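Long-range contacts in putative aldehyde dehydrogenase AldY (Bacillus subtilis, PDB 4DNG), which probably oxidises aldehydes to carboxylates with NAD(+) as electron acceptor, and may protect cells against stress from ethanol and related compounds: residues K69-K74 against E195-P200; G145-I150 against N172-K177; L226-G231 against R249-L254; M401-E406 against L426-G431. All coordinates share one frame; numbering follows the deposited sequence.

Interaction 1: residues K69-K74 against E195-P200; sequences KAVLQK and EHAGLP
Val71 and Lys74 of helix 65-81 meet Ala197 and Leu199 in an apolar contact between the flank of one helix and the Schellman motif that ends another, helix 183-196, its centre about 23 Å from that of the chain. In that motif Gly198, with a positive phi of 66°, is the C-prime residue; its N bonds back to Glu195 O and Leu199 N to Phe194 O. No hydrogen bond joins the two segments; van der Waals packing carries the contact. Val71 reaches out with both branches: CG1 stands anti to the backbone N (chi1 158°) and lies 3.9 Å from Leu199 CD1, the two side chains crossing at about a right angle, while CG2 rests 3.5 Å from Ala197 O. Trp60 of helix 43-60 packs on both Val71 and Leu199, adding a third helix to this apolar patch. On the solvent side the His196 ring turns the CD2 part of its edge to Lys74 O and meets the ring of Tyr78. Between these two ends sits the methyl of Ala197, directed toward helix 65-81: Ala197 CB comes within 3.1 Å of Val71 O and lies 3.6 Å from Lys74 CB.

Interaction 2: residues G145-I150 against N172-K177; sequences GVISSI and NSVVHK
Ser149 and His176 face each other as direct neighbours on two parallel strands, and their polar ends meet tip to edge. As a bridge pair they share a face of the sheet; with each side chain anti to its backbone N (His176 chi1 -177°), Ser149 OG comes to the ring edge, near its plane, 2.7 Å from His176 ND1; either atom could be the donor. On the far edge of the ring, NE2 is hydrogen-bonded to Ser160 OG and Gly186 O, so the imidazole is gripped at both nitrogens and its rotation is fixed.

At the other end Asn172 reaches across with its amide. Its OD1 takes the N-H of Gly145 at 2.8 Å, an almost straight bond (174°) lying in the carbonyl plane, while ND2 bonds to Ala167 O and Phe468 O. An alanine here would probably leave the Gly145 N-H without this acceptor and those two carbonyls without their shared donor. The Asn172 CB also packs 3.8 Å from Ile147 CG1.

Between these ends the backbones zip together, with Ile147 N bonded to Ser173 O at 2.9 Å and Val175 N to Ile147 O. On the opposite face Val146 CG2 presses on Ser173 OG. With helix 156-169 packed on the face of Ile147, Ser149 and His176, the two strands and helix form a beta-alpha-beta crossover, as in the Rossmann-like NAD-binding domain of aldehyde dehydrogenases.

Interaction 3: residues L226-G231 against R249-L254; sequences LISFTG and RMALEL
Strands 226-231 and 249-254 are the two parallel strands of a beta-alpha-beta unit that carries Gly231, an NAD(+)-binding residue by similarity, and Glu253, a predicted active-site residue. Thr230 and Glu253 run alongside each other in the same direction, with Thr230 OG1 3.3 Å from Glu253 CB. The Glu253 carboxylate itself leads off, with a long, weak ion pair from OE2 to Arg162. On the other face Phe229 carries the packing. Its CG stands anti to the backbone N (chi1 175°), and Phe229 CE2 lies 3.8 Å from Leu254 CD2, which meets the ring at its edge, in plane; the two side chains cross at about a right angle. Leu252 CD2 closes on Phe229 CB at 3.7 Å. A side chain on Gly231 would run into the Phe229 ring. At the strand starts Leu226 CD1 lies 3.5 Å from Arg249 CB.

Backbone bonds hold the register, among them Phe229 N to Ala251 O at 3.0 Å and Glu253 N to Phe229 O at 2.8 Å. Leu252 and Leu254 also pack on Phe247 of the second subunit, and helix 233-246 covers Phe229 and Leu252. The run from strand 226-231 through helix 233-246 to strand 249-254 is consistent with the cofactor-binding crossover of the aldehyde dehydrogenase Rossmann-like fold.

Interaction 4: residues M401-E406 against L426-G431; sequences MANDTE and LQIDSG
A single side-chain amide, that of Asn403, makes both hydrogen bonds of this contact, clasping the backbone of 426-431 with its oxygen and its nitrogen at once. It sits at the C-terminal end of helix 395-403, and the loop it holds leads from helix 418-425 into strand 432-435 of the second, mixed sheet of the aldehyde dehydrogenase fold. Asn403 OD1 accepts the N-H of Asp429 at 2.9 Å, the donor lying in the amide's carbonyl plane. ND2 donates to Gln427 O at 2.8 Å along a nearly straight line (174°), and that oxygen also lies in the plane of the amide. Two bonds in one plane hold the amide edge-on to the peptides on both sides of Ile428 and fix its rotation; Ile428 CA lies 3.2 Å from Asn403 OD1. A leucine in its place would probably leave Gln427 O and the Asp429 N-H without these mates, and the loop less firmly tied to the helix end.

The loop also faces the dimer partner: Asp429 OD2 forms a salt bridge with Arg225 of the second subunit. The Gln427 side chain turns back to helix 395-403 through OE1, bonded to Gln396. The Ile428 side chain, with CG1 anti to its carbonyl carbon (chi1 -58°), brings its CD1 to 4.4 Å from Ala402 CB.

Overall arrangement
From the N terminus, the first segment in contact lies on helix 65-81, and interaction 1 closes the longest loop of the four when the chain reaches the end of helix 183-196. Interaction 2 is nested inside that loop: strand 135-150 pairs with strand 173-177, which leads on toward helix 183-196. Interaction 3 follows in series in the same sheet, joined to interaction 2 where Ser148 O meets Ser228 N at 2.7 Å, so 145-150 stands between 172-177 and 226-231. Interaction 4 closes last, tying the end of helix 395-403 to the loop before strand 432-435 of the other sheet, about 41 Å from interaction 1 between centres. Interactions 3 and 4 both touch the second subunit. No two loops cross.

Interaction 1: residues K69-K74 against E195-P200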
loop_
_atom_site.group_PDB
_atom_site.type_symbol
_atom_site.label_atom_id
_atom_site.label_comp_id
_atom_site.label_asym_id
_atom_site.label_seq_id
_atom_site.Cartn_x
_atom_site.Cartn_y
_atom_site.Cartn_z
ATOM N N LYS A 69 -25.812 -4.225 -8.550
ATOM C CA LYS A 69 -26.016 -5.672 -8.576
ATOM C C LYS A 69 -26.588 -6.102 -9.926
ATOM O O LYS A 69 -26.175 -7.129 -10.476
ATOM C CB LYS A 69 -26.911 -6.144 -7.427
ATOM C CG LYS A 69 -26.332 -5.893 -6.041
ATOM C CD LYS A 69 -27.262 -6.365 -4.931
ATOM C CE LYS A 69 -27.136 -7.864 -4.686
ATOM N NZ LYS A 69 -28.246 -8.379 -3.834
ATOM N N ALA A 70 -27.518 -5.305 -10.458
ATOM C CA ALA A 70 -28.144 -5.574 -11.764
ATOM C C ALA A 70 -27.120 -5.631 -12.908
ATOM O O ALA A 70 -27.129 -6.557 -13.738
ATOM C CB ALA A 70 -29.213 -4.535 -12.060
ATOM N N VAL A 71 -26.220 -4.651 -12.925
ATOM C CA VAL A 71 -25.146 -4.598 -13.910
ATOM C C VAL A 71 -24.282 -5.869 -13.855
ATOM O O VAL A 71 -23.969 -6.462 -14.887
ATOM C CB VAL A 71 -24.346 -3.289 -13.745
ATOM C CG1 VAL A 71 -22.945 -3.373 -14.332
ATOM C CG2 VAL A 71 -25.128 -2.142 -14.365
ATOM N N LEU A 72 -23.963 -6.324 -12.651
ATOM C CA LEU A 72 -23.109 -7.499 -12.496
ATOM C C LEU A 72 -23.836 -8.749 -12.880
ATOM O O LEU A 72 -23.239 -9.633 -13.508
ATOM C CB LEU A 72 -22.585 -7.634 -11.071
ATOM C CG LEU A 72 -21.792 -6.424 -10.568
ATOM C CD1 LEU A 72 -21.600 -6.508 -9.052
ATOM C CD2 LEU A 72 -20.465 -6.256 -11.304
ATOM N N GLN A 73 -25.119 -8.816 -12.500
ATOM C CA GLN A 73 -25.966 -9.954 -12.816
ATOM C C GLN A 73 -26.047 -10.134 -14.323
ATOM O O GLN A 73 -25.723 -11.208 -14.830
ATOM C CB GLN A 73 -27.364 -9.797 -12.210
ATOM C CG GLN A 73 -27.516 -10.367 -10.810
ATOM C CD GLN A 73 -27.926 -11.829 -10.806
ATOM O OE1 GLN A 73 -27.103 -12.729 -10.999
ATOM N NE2 GLN A 73 -29.212 -12.074 -10.570
ATOM N N LYS A 74 -26.441 -9.081 -15.043
ATOM C CA LYS A 74 -26.561 -9.178 -16.499
ATOM C C LYS A 74 -25.209 -9.510 -17.123
ATOM O O LYS A 74 -25.142 -10.315 -18.047
ATOM C CB LYS A 74 -27.171 -7.914 -17.089
ATOM C CG LYS A 74 -28.573 -7.618 -16.556
ATOM C CD LYS A 74 -29.371 -6.741 -17.500
ATOM C CE LYS A 74 -30.761 -6.460 -16.945
ATOM N NZ LYS A 74 -30.779 -5.340 -15.960
ATOM N N GLU A 195 -21.365 -3.866 -21.422
ATOM C CA GLU A 195 -22.197 -3.086 -22.307
ATOM C C GLU A 195 -23.577 -3.739 -22.351
ATOM O O GLU A 195 -24.609 -3.070 -22.184
ATOM C CB GLU A 195 -21.586 -2.992 -23.710
ATOM C CG GLU A 195 -22.636 -2.758 -24.799
ATOM C CD GLU A 195 -22.040 -2.501 -26.155
ATOM O OE1 GLU A 195 -21.286 -3.369 -26.632
ATOM O OE2 GLU A 195 -22.343 -1.439 -26.745
ATOM N N HIS A 196 -23.600 -5.051 -22.558
ATOM C CA HIS A 196 -24.860 -5.784 -22.566
ATOM C C HIS A 196 -25.645 -5.460 -21.318
ATOM O O HIS A 196 -26.866 -5.410 -21.336
ATOM C CB HIS A 196 -24.570 -7.273 -22.662
ATOM C CG HIS A 196 -25.795 -8.138 -22.611
ATOM N ND1 HIS A 196 -26.563 -8.374 -23.695
ATOM C CD2 HIS A 196 -26.378 -8.832 -21.552
ATOM C CE1 HIS A 196 -27.576 -9.180 -23.350
ATOM N NE2 HIS A 196 -27.462 -9.460 -22.038
ATOM N N ALA A 197 -24.932 -5.197 -20.227
ATOM C CA ALA A 197 -25.538 -5.039 -18.915
ATOM C C ALA A 197 -25.970 -3.603 -18.600
ATOM O O ALA A 197 -26.376 -3.302 -17.473
ATOM C CB ALA A 197 -24.587 -5.564 -17.837
ATOM N N GLY A 198 -25.898 -2.720 -19.590
ATOM C CA GLY A 198 -26.285 -1.309 -19.407
ATOM C C GLY A 198 -25.385 -0.534 -18.446
ATOM O O GLY A 198 -25.836 0.424 -17.795
ATOM N N LEU A 199 -24.115 -0.936 -18.339
ATOM C CA LEU A 199 -23.152 -0.145 -17.571
ATOM C C LEU A 199 -22.964 1.190 -18.293
ATOM O O LEU A 199 -22.689 1.205 -19.492
ATOM C CB LEU A 199 -21.814 -0.882 -17.429
ATOM C CG LEU A 199 -20.640 -0.170 -16.764
ATOM C CD1 LEU A 199 -20.753 -0.240 -15.249
ATOM C CD2 LEU A 199 -19.322 -0.776 -17.219
ATOM N N PRO A 200 -23.120 2.313 -17.569
ATOM C CA PRO A 200 -22.936 3.662 -18.143
ATOM C C PRO A 200 -21.613 3.840 -18.912
ATOM O O PRO A 200 -20.571 3.282 -18.521
ATOM C CB PRO A 200 -22.954 4.569 -16.903
ATOM C CG PRO A 200 -23.790 3.819 -15.916
ATOM C CD PRO A 200 -23.394 2.376 -16.120
#

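Interaction 2: residues G145-I150 against N172-K177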
loop_
_atom_site.group_PDB
_atom_site.type_symbol
_atom_site.label_atom_id
_atom_site.label_comp_id
_atom_site.label_asym_id
_atom_site.label_seq_id
_atom_site.Cartn_x
_atom_site.Cartn_y
_atom_site.Cartn_z
ATOM N N GLY A 145 -11.940 5.843 -6.802
ATOM C CA GLY A 145 -11.914 6.727 -7.965
ATOM C C GLY A 145 -11.677 5.936 -9.245
ATOM O O GLY A 145 -12.466 5.044 -9.601
ATOM N N VAL A 146 -10.590 6.241 -9.934
ATOM C CA VAL A 146 -10.324 5.620 -11.229
ATOM C C VAL A 146 -9.209 4.603 -11.109
ATOM O O VAL A 146 -8.130 4.932 -10.633
ATOM C CB VAL A 146 -9.938 6.658 -12.292
ATOM C CG1 VAL A 146 -9.579 5.960 -13.598
ATOM C CG2 VAL A 146 -11.070 7.662 -12.481
ATOM N N ILE A 147 -9.477 3.380 -11.564
ATOM C CA ILE A 147 -8.554 2.257 -11.415
ATOM C C ILE A 147 -7.822 2.084 -12.749
ATOM O O ILE A 147 -8.470 2.065 -13.805
ATOM C CB ILE A 147 -9.324 0.938 -11.110
ATOM C CG1 ILE A 147 -10.312 1.091 -9.933
ATOM C CG2 ILE A 147 -8.376 -0.242 -10.903
ATOM C CD1 ILE A 147 -9.685 1.499 -8.612
ATOM N N SER A 148 -6.486 1.972 -12.691
ATOM C CA SER A 148 -5.673 1.543 -13.819
ATOM C C SER A 148 -5.366 0.053 -13.709
ATOM O O SER A 148 -4.706 -0.410 -12.762
ATOM C CB SER A 148 -4.385 2.343 -13.922
ATOM O OG SER A 148 -3.883 2.309 -15.251
ATOM N N SER A 149 -5.824 -0.687 -14.710
ATOM C CA SER A 149 -5.809 -2.150 -14.679
ATOM C C SER A 149 -5.063 -2.718 -15.884
ATOM O O SER A 149 -5.360 -2.341 -17.018
ATOM C CB SER A 149 -7.248 -2.642 -14.663
ATOM O OG SER A 149 -7.312 -4.029 -14.847
ATOM N N ILE A 150 -4.090 -3.600 -15.620
ATOM C CA ILE A 150 -3.214 -4.189 -16.633
ATOM C C ILE A 150 -3.133 -5.697 -16.436
ATOM O O ILE A 150 -2.837 -6.171 -15.333
ATOM C CB ILE A 150 -1.781 -3.637 -16.529
ATOM C CG1 ILE A 150 -1.772 -2.116 -16.695
ATOM C CG2 ILE A 150 -0.832 -4.323 -17.531
ATOM C CD1 ILE A 150 -0.517 -1.456 -16.168
ATOM N N ASN A 172 -16.219 2.551 -8.585
ATOM C CA ASN A 172 -15.078 3.081 -9.323
ATOM C C ASN A 172 -15.312 2.998 -10.825
ATOM O O ASN A 172 -16.266 2.373 -11.280
ATOM C CB ASN A 172 -13.802 2.326 -8.954
ATOM C CG ASN A 172 -13.562 2.295 -7.467
ATOM O OD1 ASN A 172 -13.238 3.328 -6.864
ATOM N ND2 ASN A 172 -13.722 1.106 -6.858
ATOM N N SER A 173 -14.445 3.654 -11.577
ATOM C CA SER A 173 -14.366 3.472 -13.014
ATOM C C SER A 173 -13.012 2.845 -13.304
ATOM O O SER A 173 -12.181 2.712 -12.398
ATOM C CB SER A 173 -14.469 4.809 -13.720
ATOM O OG SER A 173 -13.266 5.542 -13.522
ATOM N N VAL A 174 -12.768 2.482 -14.561
ATOM C CA VAL A 174 -11.653 1.584 -14.881
ATOM C C VAL A 174 -11.153 1.871 -16.281
ATOM O O VAL A 174 -11.931 1.914 -17.245
ATOM C CB VAL A 174 -12.090 0.091 -14.807
ATOM C CG1 VAL A 174 -10.930 -0.885 -15.077
ATOM C CG2 VAL A 174 -12.723 -0.212 -13.459
ATOM N N VAL A 175 -9.847 2.066 -16.388
ATOM C CA VAL A 175 -9.193 1.999 -17.666
ATOM C C VAL A 175 -8.333 0.749 -17.683
ATOM O O VAL A 175 -7.423 0.586 -16.844
ATOM C CB VAL A 175 -8.354 3.236 -17.902
ATOM C CG1 VAL A 175 -7.519 3.085 -19.182
ATOM C CG2 VAL A 175 -9.268 4.445 -17.936
ATOM N N HIS A 176 -8.634 -0.128 -18.640
ATOM C CA HIS A 176 -8.093 -1.489 -18.650
ATOM C C HIS A 176 -7.331 -1.798 -19.910
ATOM O O HIS A 176 -7.823 -1.520 -21.022
ATOM C CB HIS A 176 -9.230 -2.476 -18.506
ATOM C CG HIS A 176 -8.773 -3.901 -18.433
ATOM N ND1 HIS A 176 -7.917 -4.335 -17.490
ATOM C CD2 HIS A 176 -9.074 -5.001 -19.228
ATOM C CE1 HIS A 176 -7.662 -5.631 -17.683
ATOM N NE2 HIS A 176 -8.381 -6.039 -18.742
ATOM N N LYS A 177 -6.132 -2.373 -19.745
ATOM C CA LYS A 177 -5.264 -2.732 -20.864
ATOM C C LYS A 177 -4.783 -4.185 -20.835
ATOM O O LYS A 177 -3.898 -4.525 -20.041
ATOM C CB LYS A 177 -4.042 -1.817 -20.948
ATOM C CG LYS A 177 -3.203 -2.102 -22.196
ATOM C CD LYS A 177 -1.764 -1.655 -22.022
ATOM C CE LYS A 177 -0.890 -2.221 -23.132
ATOM N NZ LYS A 177 -0.736 -3.698 -22.989
#

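Interaction 3: residues L226-G231 against R249-L254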
loop_
_atom_site.group_PDB
_atom_site.type_symbol
_atom_site.label_atom_id
_atom_site.label_comp_id
_atom_site.label_asym_id
_atom_site.label_seq_id
_atom_site.Cartn_x
_atom_site.Cartn_y
_atom_site.Cartn_z
ATOM N N LEU A 226 -5.369 3.639 -8.194
ATOM C CA LEU A 226 -4.783 2.310 -8.009
ATOM C C LEU A 226 -4.291 1.759 -9.334
ATOM O O LEU A 226 -4.991 1.874 -10.352
ATOM C CB LEU A 226 -5.795 1.358 -7.404
ATOM C CG LEU A 226 -5.473 -0.130 -7.327
ATOM C CD1 LEU A 226 -4.719 -0.478 -6.074
ATOM C CD2 LEU A 226 -6.771 -0.896 -7.331
ATOM N N ILE A 227 -3.077 1.201 -9.314
ATOM C CA ILE A 227 -2.545 0.408 -10.407
ATOM C C ILE A 227 -2.670 -1.039 -9.992
ATOM O O ILE A 227 -2.148 -1.446 -8.952
ATOM C CB ILE A 227 -1.037 0.611 -10.676
ATOM C CG1 ILE A 227 -0.611 2.078 -10.630
ATOM C CG2 ILE A 227 -0.662 -0.015 -12.021
ATOM C CD1 ILE A 227 -1.294 2.927 -11.665
ATOM N N SER A 228 -3.341 -1.808 -10.833
ATOM C CA SER A 228 -3.488 -3.240 -10.681
ATOM C C SER A 228 -2.656 -3.886 -11.803
ATOM O O SER A 228 -2.862 -3.569 -12.969
ATOM C CB SER A 228 -4.980 -3.584 -10.810
ATOM O OG SER A 228 -5.186 -4.975 -10.746
ATOM N N PHE A 229 -1.707 -4.760 -11.452
ATOM C CA PHE A 229 -0.777 -5.365 -12.418
ATOM C C PHE A 229 -0.453 -6.819 -12.070
ATOM O O PHE A 229 -0.260 -7.160 -10.896
ATOM C CB PHE A 229 0.527 -4.539 -12.483
ATOM C CG PHE A 229 1.617 -5.139 -13.363
ATOM C CD1 PHE A 229 1.563 -5.027 -14.749
ATOM C CD2 PHE A 229 2.714 -5.779 -12.801
ATOM C CE1 PHE A 229 2.561 -5.572 -15.560
ATOM C CE2 PHE A 229 3.720 -6.320 -13.598
ATOM C CZ PHE A 229 3.638 -6.221 -14.985
ATOM N N THR A 230 -0.402 -7.663 -13.100
ATOM C CA THR A 230 0.138 -9.022 -13.014
ATOM C C THR A 230 1.156 -9.226 -14.156
ATOM O O THR A 230 0.835 -8.951 -15.307
ATOM C CB THR A 230 -0.976 -10.092 -13.082
ATOM O OG1 THR A 230 -1.745 -10.058 -11.878
ATOM C CG2 THR A 230 -0.368 -11.475 -13.198
ATOM N N GLY A 231 2.367 -9.700 -13.824
ATOM C CA GLY A 231 3.508 -9.746 -14.754
ATOM C C GLY A 231 4.869 -9.938 -14.085
ATOM O O GLY A 231 4.961 -10.467 -12.966
ATOM N N ARG A 249 -2.150 3.602 -4.843
ATOM C CA ARG A 249 -2.183 2.242 -4.315
ATOM C C ARG A 249 -1.748 1.263 -5.416
ATOM O O ARG A 249 -1.754 1.604 -6.580
ATOM C CB ARG A 249 -3.576 1.886 -3.766
ATOM C CG ARG A 249 -4.108 2.864 -2.730
ATOM C CD ARG A 249 -4.731 2.141 -1.548
ATOM N NE ARG A 249 -6.090 1.674 -1.817
ATOM C CZ ARG A 249 -7.197 2.212 -1.306
ATOM N NH1 ARG A 249 -8.376 1.700 -1.628
ATOM N NH2 ARG A 249 -7.142 3.251 -0.479
ATOM N N MET A 250 -1.342 0.055 -5.050
ATOM C CA MET A 250 -0.862 -0.870 -6.036
ATOM C C MET A 250 -1.119 -2.333 -5.679
ATOM O O MET A 250 -0.701 -2.821 -4.645
ATOM C CB MET A 250 0.593 -0.548 -6.426
ATOM C CG MET A 250 1.703 -1.023 -5.518
ATOM S SD MET A 250 3.230 -0.183 -5.979
ATOM C CE MET A 250 3.361 1.055 -4.692
ATOM N N ALA A 251 -1.865 -3.014 -6.539
ATOM C CA ALA A 251 -2.123 -4.439 -6.378
ATOM C C ALA A 251 -1.276 -5.156 -7.412
ATOM O O ALA A 251 -1.686 -5.362 -8.551
ATOM C CB ALA A 251 -3.607 -4.749 -6.586
ATOM N N LEU A 252 -0.073 -5.504 -7.005
ATOM C CA LEU A 252 0.880 -6.137 -7.873
ATOM C C LEU A 252 0.899 -7.644 -7.644
ATOM O O LEU A 252 0.877 -8.107 -6.511
ATOM C CB LEU A 252 2.267 -5.523 -7.641
ATOM C CG LEU A 252 2.403 -4.019 -7.839
ATOM C CD1 LEU A 252 3.871 -3.606 -7.755
ATOM C CD2 LEU A 252 1.788 -3.554 -9.166
ATOM N N GLU A 253 0.913 -8.412 -8.726
ATOM C CA GLU A 253 1.122 -9.863 -8.637
ATOM C C GLU A 253 2.278 -10.257 -9.544
ATOM O O GLU A 253 2.256 -10.013 -10.761
ATOM C CB GLU A 253 -0.150 -10.607 -9.008
ATOM C CG GLU A 253 -0.047 -12.114 -8.890
ATOM C CD GLU A 253 -1.349 -12.737 -8.431
ATOM O OE1 GLU A 253 -1.795 -13.719 -9.072
ATOM O OE2 GLU A 253 -1.916 -12.238 -7.431
ATOM N N LEU A 254 3.302 -10.850 -8.955
ATOM C CA LEU A 254 4.584 -10.975 -9.653
ATOM C C LEU A 254 5.127 -12.395 -9.629
ATOM O O LEU A 254 4.977 -13.115 -8.640
ATOM C CB LEU A 254 5.604 -9.979 -9.051
ATOM C CG LEU A 254 5.090 -8.534 -8.966
ATOM C CD1 LEU A 254 5.979 -7.666 -8.112
ATOM C CD2 LEU A 254 4.935 -7.895 -10.343
#

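Interaction 4: residues M401-E406 against L426-G431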
loop_
_atom_site.group_PDB
_atom_site.type_symbol
_atom_site.label_atom_id
_atom_site.label_comp_id
_atom_site.label_asym_id
_atom_site.label_seq_id
_atom_site.Cartn_x
_atom_site.Cartn_y
_atom_site.Cartn_z
ATOM N N MET A 401 13.340 -25.152 2.272
ATOM C CA MET A 401 13.530 -25.053 0.816
ATOM C C MET A 401 12.410 -24.299 0.101
ATOM O O MET A 401 12.659 -23.606 -0.898
ATOM C CB MET A 401 13.699 -26.443 0.194
ATOM C CG MET A 401 15.029 -27.110 0.497
ATOM S SD MET A 401 15.109 -28.773 -0.192
ATOM C CE MET A 401 16.879 -28.956 -0.475
ATOM N N ALA A 402 11.184 -24.434 0.616
ATOM C CA ALA A 402 10.003 -23.738 0.072
ATOM C C ALA A 402 10.063 -22.237 0.330
ATOM O O ALA A 402 9.638 -21.447 -0.508
ATOM C CB ALA A 402 8.721 -24.318 0.649
ATOM N N ASN A 403 10.557 -21.883 1.500
ATOM C CA ASN A 403 10.769 -20.514 1.895
ATOM C C ASN A 403 11.818 -19.802 1.071
ATOM O O ASN A 403 11.670 -18.646 0.747
ATOM C CB ASN A 403 11.124 -20.448 3.372
ATOM C CG ASN A 403 9.922 -20.208 4.243
ATOM O OD1 ASN A 403 8.988 -19.535 3.849
ATOM N ND2 ASN A 403 9.948 -20.751 5.440
ATOM N N ASP A 404 12.875 -20.500 0.716
ATOM C CA ASP A 404 14.040 -19.850 0.152
ATOM C C ASP A 404 13.807 -19.554 -1.311
ATOM O O ASP A 404 14.270 -20.266 -2.185
ATOM C CB ASP A 404 15.252 -20.770 0.308
ATOM C CG ASP A 404 16.366 -20.447 -0.655
ATOM O OD1 ASP A 404 16.256 -19.444 -1.372
ATOM O OD2 ASP A 404 17.359 -21.198 -0.685
ATOM N N THR A 405 13.064 -18.481 -1.549
ATOM C CA THR A 405 12.715 -18.018 -2.877
ATOM C C THR A 405 12.777 -16.512 -2.905
ATOM O O THR A 405 12.673 -15.880 -1.864
ATOM C CB THR A 405 11.268 -18.339 -3.177
ATOM O OG1 THR A 405 10.452 -17.564 -2.298
ATOM C CG2 THR A 405 11.013 -19.790 -2.938
ATOM N N GLU A 406 12.918 -15.938 -4.096
ATOM C CA GLU A 406 12.929 -14.493 -4.242
ATOM C C GLU A 406 11.700 -13.934 -3.501
ATOM O O GLU A 406 11.841 -13.150 -2.559
ATOM C CB GLU A 406 12.945 -14.116 -5.731
ATOM C CG GLU A 406 14.181 -14.633 -6.472
ATOM C CD GLU A 406 13.966 -14.869 -7.964
ATOM O OE1 GLU A 406 12.844 -14.634 -8.473
ATOM O OE2 GLU A 406 14.932 -15.301 -8.633
ATOM N N LEU A 426 2.103 -22.207 8.648
ATOM C CA LEU A 426 2.377 -20.989 9.393
ATOM C C LEU A 426 3.851 -20.568 9.381
ATOM O O LEU A 426 4.196 -19.508 9.894
ATOM C CB LEU A 426 1.882 -21.141 10.834
ATOM C CG LEU A 426 0.370 -20.934 10.980
ATOM C CD1 LEU A 426 -0.125 -21.320 12.372
ATOM C CD2 LEU A 426 -0.034 -19.507 10.633
ATOM N N GLN A 427 4.705 -21.387 8.776
ATOM C CA GLN A 427 6.148 -21.170 8.795
ATOM C C GLN A 427 6.676 -20.729 7.453
ATOM O O GLN A 427 7.878 -20.520 7.292
ATOM C CB GLN A 427 6.832 -22.467 9.181
ATOM C CG GLN A 427 8.100 -22.306 9.974
ATOM C CD GLN A 427 8.422 -23.574 10.691
ATOM O OE1 GLN A 427 9.574 -23.988 10.756
ATOM N NE2 GLN A 427 7.391 -24.225 11.215
ATOM N N ILE A 428 5.771 -20.619 6.486
ATOM C CA ILE A 428 6.090 -20.209 5.126
ATOM C C ILE A 428 5.684 -18.756 4.887
ATOM O O ILE A 428 4.502 -18.399 5.050
ATOM C CB ILE A 428 5.352 -21.095 4.102
ATOM C CG1 ILE A 428 5.728 -22.561 4.307
ATOM C CG2 ILE A 428 5.636 -20.640 2.663
ATOM C CD1 ILE A 428 5.237 -23.490 3.211
ATOM N N ASP A 429 6.664 -17.934 4.494
ATOM C CA ASP A 429 6.416 -16.551 4.058
ATOM C C ASP A 429 5.747 -16.561 2.711
ATOM O O ASP A 429 6.397 -16.633 1.662
ATOM C CB ASP A 429 7.698 -15.722 4.008
ATOM C CG ASP A 429 8.074 -15.157 5.355
ATOM O OD1 ASP A 429 7.163 -14.888 6.174
ATOM O OD2 ASP A 429 9.285 -14.976 5.595
ATOM N N SER A 430 4.426 -16.516 2.766
ATOM C CA SER A 430 3.568 -16.635 1.602
ATOM C C SER A 430 2.203 -16.223 2.102
ATOM O O SER A 430 1.863 -16.474 3.260
ATOM C CB SER A 430 3.547 -18.084 1.094
ATOM O OG SER A 430 2.345 -18.386 0.409
ATOM N N GLY A 431 1.426 -15.568 1.255
ATOM C CA GLY A 431 0.101 -15.124 1.672
ATOM C C GLY A 431 -0.795 -16.325 1.905
ATOM O O GLY A 431 -1.474 -16.413 2.939
#